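Local coordinates for protein manganese-dependent inorganic pyrophosphatase (Methanocaldococcus jannaschii, PDB 2EB0) that hydrolyses inorganic diphosphate to two phosphates as a family II pyrophosphatase that works with two manganese ions per subunit, at residues L237-F251 with E262-K274. Numbering follows the deposited sequence.
Sequences LEEKLKNEGYDLIVF and EALVVGNKEMFEK
Asp247 holds CG trans to its own N (chi1 -180°) and Asn268 does the same (chi1 -164°), which brings carboxylate and amide together with their planes 59° apart. Asn268 ND2 reaches Asp247 OD1 at 3.3 Å, a weak bond; the firmer partner of that oxygen is the hydroxyl of Tyr305 on helix 293-306. Beside it, Asn268 N donates to Asp247 O at 3.1 Å, in the carbonyl plane. The other end of the amide, OD1, caps helix 269-275 by accepting from Met271 N at 2.7 Å, the N-H lying above the carbonyl plane. Replacing Asn268 by an alanine is likely to leave Met271 N without its capping acceptor and Asp247 OD1 without its weaker donor. The Asp247-Asn268 bonds close the open end of an antiparallel beta hairpin, strands 248-255 and 260-267, in the mixed sheet of the DHHA2 domain. Ile249 with Val266 and Phe251 with Leu264 are its hydrogen-bonded pairs, each joined by two backbone bonds; Ile249 N to Val266 O measures 2.8 Å. Helix 230-243 lies over the face bearing Ile249, Phe251, Leu264 and Val266. Val266 turns CG1 to this helix, where it meets Leu241 CD2 at 3.7 Å, the two side chains lying alongside each other and pointing opposite ways, and its CG2 faces Leu237 CB. Leu241 also covers Gly267, whose backbone angles favour glycine and where a CB would collide with Asp247 O. Across the sheet, helix 269-275 lays Phe272 on the opposite face: Val265 CG2 sits 3.6 Å above the centre of one ring face, and Val250 CG2 approaches Phe272 CD1 obliquely at 3.8 Å. Leu248 CD1 touches Val265 CG1 at 3.9 Å on this same side, close to Tyr305.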
# COMPACT_ATOMS: atom_id res chain seq x y z
N LEU B 237 -9.78 -18.34 -25.67
CA LEU B 237 -10.14 -17.70 -24.41
C LEU B 237 -11.33 -18.43 -23.75
O LEU B 237 -11.46 -18.44 -22.53
CB LEU B 237 -10.46 -16.22 -24.63
CG LEU B 237 -9.30 -15.31 -25.07
CD1 LEU B 237 -9.79 -13.88 -25.17
CD2 LEU B 237 -8.15 -15.38 -24.07
N GLU B 238 -12.18 -19.03 -24.57
CA GLU B 238 -13.33 -19.76 -24.06
C GLU B 238 -12.86 -21.01 -23.36
O GLU B 238 -13.41 -21.42 -22.34
CB GLU B 238 -14.29 -20.13 -25.19
CG GLU B 238 -15.07 -18.95 -25.75
CD GLU B 238 -16.10 -19.36 -26.79
OE1 GLU B 238 -15.70 -19.88 -27.86
OE2 GLU B 238 -17.31 -19.17 -26.54
N GLU B 239 -11.81 -21.61 -23.92
CA GLU B 239 -11.21 -22.83 -23.38
C GLU B 239 -10.47 -22.51 -22.09
O GLU B 239 -10.55 -23.25 -21.11
CB GLU B 239 -10.24 -23.44 -24.39
CG GLU B 239 -10.91 -24.08 -25.59
CD GLU B 239 -11.67 -25.35 -25.22
OE1 GLU B 239 -12.31 -25.93 -26.11
OE2 GLU B 239 -11.61 -25.75 -24.04
N LYS B 240 -9.73 -21.40 -22.10
CA LYS B 240 -8.97 -20.97 -20.94
C LYS B 240 -9.92 -20.69 -19.78
O LYS B 240 -9.63 -21.03 -18.63
CB LYS B 240 -8.18 -19.70 -21.27
CG LYS B 240 -7.31 -19.20 -20.14
CD LYS B 240 -6.48 -17.98 -20.58
CE LYS B 240 -5.57 -17.49 -19.46
NZ LYS B 240 -4.59 -18.54 -19.08
N LEU B 241 -11.06 -20.08 -20.11
CA LEU B 241 -12.06 -19.73 -19.11
C LEU B 241 -12.52 -20.92 -18.25
O LEU B 241 -12.36 -20.92 -17.03
CB LEU B 241 -13.27 -19.09 -19.79
CG LEU B 241 -14.45 -18.74 -18.87
CD1 LEU B 241 -14.23 -17.37 -18.23
CD2 LEU B 241 -15.74 -18.75 -19.67
N LYS B 242 -13.10 -21.94 -18.90
CA LYS B 242 -13.60 -23.10 -18.18
C LYS B 242 -12.55 -24.05 -17.60
O LYS B 242 -12.77 -24.64 -16.54
CB LYS B 242 -14.56 -23.89 -19.08
CG LYS B 242 -13.97 -24.35 -20.39
CD LYS B 242 -15.03 -25.04 -21.24
CE LYS B 242 -14.45 -25.59 -22.54
NZ LYS B 242 -13.42 -26.63 -22.28
N ASN B 243 -11.40 -24.18 -18.27
CA ASN B 243 -10.36 -25.08 -17.78
C ASN B 243 -9.56 -24.54 -16.61
O ASN B 243 -9.06 -25.31 -15.79
CB ASN B 243 -9.41 -25.46 -18.91
CG ASN B 243 -10.12 -26.15 -20.05
OD1 ASN B 243 -11.12 -26.84 -19.84
ND2 ASN B 243 -9.60 -25.98 -21.25
N GLU B 244 -9.45 -23.22 -16.51
CA GLU B 244 -8.70 -22.63 -15.41
C GLU B 244 -9.63 -21.97 -14.40
O GLU B 244 -9.20 -21.30 -13.47
CB GLU B 244 -7.67 -21.65 -15.98
CG GLU B 244 -6.70 -22.35 -16.93
CD GLU B 244 -5.76 -21.40 -17.65
OE1 GLU B 244 -5.13 -21.84 -18.63
OE2 GLU B 244 -5.65 -20.22 -17.25
N GLY B 245 -10.93 -22.19 -14.60
CA GLY B 245 -11.94 -21.67 -13.70
C GLY B 245 -12.07 -20.17 -13.54
O GLY B 245 -12.21 -19.67 -12.43
N TYR B 246 -12.01 -19.45 -14.65
CA TYR B 246 -12.15 -18.00 -14.60
C TYR B 246 -13.63 -17.64 -14.55
O TYR B 246 -14.43 -18.22 -15.28
CB TYR B 246 -11.55 -17.34 -15.84
CG TYR B 246 -10.05 -17.28 -15.87
CD1 TYR B 246 -9.29 -18.39 -16.23
CD2 TYR B 246 -9.38 -16.09 -15.56
CE1 TYR B 246 -7.90 -18.33 -16.29
CE2 TYR B 246 -7.99 -16.02 -15.62
CZ TYR B 246 -7.26 -17.14 -15.98
OH TYR B 246 -5.90 -17.06 -16.05
N ASP B 247 -14.00 -16.69 -13.70
CA ASP B 247 -15.39 -16.28 -13.64
C ASP B 247 -15.61 -15.36 -14.84
O ASP B 247 -16.72 -15.29 -15.38
CB ASP B 247 -15.67 -15.54 -12.34
CG ASP B 247 -17.11 -15.09 -12.23
OD1 ASP B 247 -17.41 -13.92 -12.55
OD2 ASP B 247 -17.96 -15.93 -11.84
N LEU B 248 -14.54 -14.68 -15.25
CA LEU B 248 -14.59 -13.76 -16.39
C LEU B 248 -13.23 -13.46 -17.01
O LEU B 248 -12.20 -13.39 -16.31
CB LEU B 248 -15.21 -12.42 -15.97
CG LEU B 248 -15.03 -11.24 -16.94
CD1 LEU B 248 -15.89 -11.43 -18.19
CD2 LEU B 248 -15.41 -9.95 -16.21
N ILE B 249 -13.23 -13.27 -18.32
CA ILE B 249 -12.02 -12.94 -19.06
C ILE B 249 -12.32 -11.83 -20.08
O ILE B 249 -13.32 -11.88 -20.80
CB ILE B 249 -11.42 -14.16 -19.82
CG1 ILE B 249 -10.78 -15.13 -18.83
CG2 ILE B 249 -10.39 -13.68 -20.84
CD1 ILE B 249 -10.08 -16.31 -19.48
N VAL B 250 -11.45 -10.83 -20.09
CA VAL B 250 -11.55 -9.68 -20.98
C VAL B 250 -10.20 -9.56 -21.67
O VAL B 250 -9.16 -9.57 -21.00
CB VAL B 250 -11.83 -8.38 -20.20
CG1 VAL B 250 -11.80 -7.18 -21.13
CG2 VAL B 250 -13.17 -8.48 -19.49
N PHE B 251 -10.20 -9.47 -23.00
CA PHE B 251 -8.97 -9.32 -23.75
C PHE B 251 -9.05 -8.02 -24.52
O PHE B 251 -9.96 -7.83 -25.34
CB PHE B 251 -8.77 -10.46 -24.73
CG PHE B 251 -7.37 -10.54 -25.27
CD1 PHE B 251 -6.36 -11.11 -24.51
CD2 PHE B 251 -7.06 -10.01 -26.52
CE1 PHE B 251 -5.05 -11.16 -24.99
CE2 PHE B 251 -5.76 -10.05 -27.00
CZ PHE B 251 -4.75 -10.62 -26.23
N GLU B 262 -10.70 -2.79 -28.25
CA GLU B 262 -11.84 -3.64 -28.55
C GLU B 262 -11.78 -4.69 -27.45
O GLU B 262 -10.81 -5.43 -27.35
CB GLU B 262 -11.68 -4.34 -29.91
CG GLU B 262 -12.94 -5.08 -30.33
CD GLU B 262 -12.73 -5.99 -31.53
OE1 GLU B 262 -12.03 -5.58 -32.48
OE2 GLU B 262 -13.28 -7.11 -31.53
N ALA B 263 -12.80 -4.73 -26.61
CA ALA B 263 -12.81 -5.70 -25.53
C ALA B 263 -13.54 -6.98 -25.91
O ALA B 263 -14.67 -6.94 -26.36
CB ALA B 263 -13.45 -5.09 -24.30
N LEU B 264 -12.86 -8.11 -25.73
CA LEU B 264 -13.46 -9.41 -25.99
C LEU B 264 -13.96 -9.86 -24.62
O LEU B 264 -13.19 -9.85 -23.65
CB LEU B 264 -12.43 -10.41 -26.51
CG LEU B 264 -11.68 -10.08 -27.80
CD1 LEU B 264 -10.85 -11.30 -28.21
CD2 LEU B 264 -12.65 -9.72 -28.91
N VAL B 265 -15.23 -10.25 -24.53
CA VAL B 265 -15.79 -10.64 -23.25
C VAL B 265 -16.19 -12.11 -23.17
O VAL B 265 -17.01 -12.59 -23.95
CB VAL B 265 -17.00 -9.75 -22.90
CG1 VAL B 265 -17.50 -10.06 -21.50
CG2 VAL B 265 -16.60 -8.29 -23.01
N VAL B 266 -15.61 -12.81 -22.20
CA VAL B 266 -15.87 -14.23 -22.01
C VAL B 266 -16.27 -14.54 -20.56
O VAL B 266 -15.56 -14.17 -19.61
CB VAL B 266 -14.62 -15.07 -22.35
CG1 VAL B 266 -15.00 -16.53 -22.52
CG2 VAL B 266 -13.96 -14.53 -23.61
N GLY B 267 -17.39 -15.24 -20.40
CA GLY B 267 -17.86 -15.59 -19.07
C GLY B 267 -18.96 -14.69 -18.55
O GLY B 267 -20.03 -14.58 -19.15
N ASN B 268 -18.70 -14.01 -17.44
CA ASN B 268 -19.67 -13.13 -16.82
C ASN B 268 -19.88 -11.81 -17.57
O ASN B 268 -19.49 -10.74 -17.08
CB ASN B 268 -19.25 -12.84 -15.37
CG ASN B 268 -20.37 -12.27 -14.54
OD1 ASN B 268 -21.21 -11.54 -15.05
ND2 ASN B 268 -20.37 -12.59 -13.26
N LYS B 269 -20.51 -11.87 -18.74
CA LYS B 269 -20.75 -10.67 -19.54
C LYS B 269 -21.59 -9.64 -18.79
O LYS B 269 -21.41 -8.43 -18.96
CB LYS B 269 -21.43 -11.04 -20.86
CG LYS B 269 -20.53 -11.84 -21.79
CD LYS B 269 -21.17 -12.11 -23.14
CE LYS B 269 -20.22 -12.87 -24.06
NZ LYS B 269 -20.86 -13.23 -25.35
N GLU B 270 -22.51 -10.13 -17.95
CA GLU B 270 -23.39 -9.27 -17.17
C GLU B 270 -22.57 -8.32 -16.30
O GLU B 270 -22.81 -7.11 -16.29
CB GLU B 270 -24.29 -10.12 -16.26
CG GLU B 270 -24.93 -11.33 -16.93
CD GLU B 270 -23.91 -12.42 -17.28
OE1 GLU B 270 -23.25 -12.93 -16.36
OE2 GLU B 270 -23.78 -12.76 -18.47
N MET B 271 -21.61 -8.87 -15.57
CA MET B 271 -20.77 -8.07 -14.69
C MET B 271 -19.97 -7.03 -15.46
O MET B 271 -19.67 -5.95 -14.94
CB MET B 271 -19.83 -8.96 -13.89
CG MET B 271 -19.17 -8.24 -12.72
SD MET B 271 -20.36 -7.51 -11.55
CE MET B 271 -20.42 -8.82 -10.30
N PHE B 272 -19.62 -7.36 -16.70
CA PHE B 272 -18.85 -6.47 -17.57
C PHE B 272 -19.74 -5.30 -18.00
O PHE B 272 -19.36 -4.13 -17.88
CB PHE B 272 -18.38 -7.22 -18.81
CG PHE B 272 -17.61 -6.37 -19.78
CD1 PHE B 272 -16.23 -6.24 -19.67
CD2 PHE B 272 -18.27 -5.69 -20.80
CE1 PHE B 272 -15.51 -5.44 -20.55
CE2 PHE B 272 -17.57 -4.88 -21.69
CZ PHE B 272 -16.18 -4.75 -21.56
N GLU B 273 -20.91 -5.65 -18.52
CA GLU B 273 -21.86 -4.65 -18.98
C GLU B 273 -22.22 -3.71 -17.84
O GLU B 273 -22.48 -2.53 -18.07
CB GLU B 273 -23.11 -5.34 -19.52
CG GLU B 273 -22.92 -5.99 -20.88
CD GLU B 273 -24.13 -6.80 -21.30
OE1 GLU B 273 -24.30 -7.05 -22.52
OE2 GLU B 273 -24.92 -7.20 -20.41
N LYS B 274 -22.25 -4.23 -16.62
CA LYS B 274 -22.57 -3.42 -15.46
C LYS B 274 -21.37 -2.50 -15.20
O LYS B 274 -21.52 -1.30 -14.97
CB LYS B 274 -22.82 -4.30 -14.24
CG LYS B 274 -23.06 -3.53 -12.95
CD LYS B 274 -23.06 -4.43 -11.73
CE LYS B 274 -23.08 -3.62 -10.45
NZ LYS B 274 -22.80 -4.44 -9.23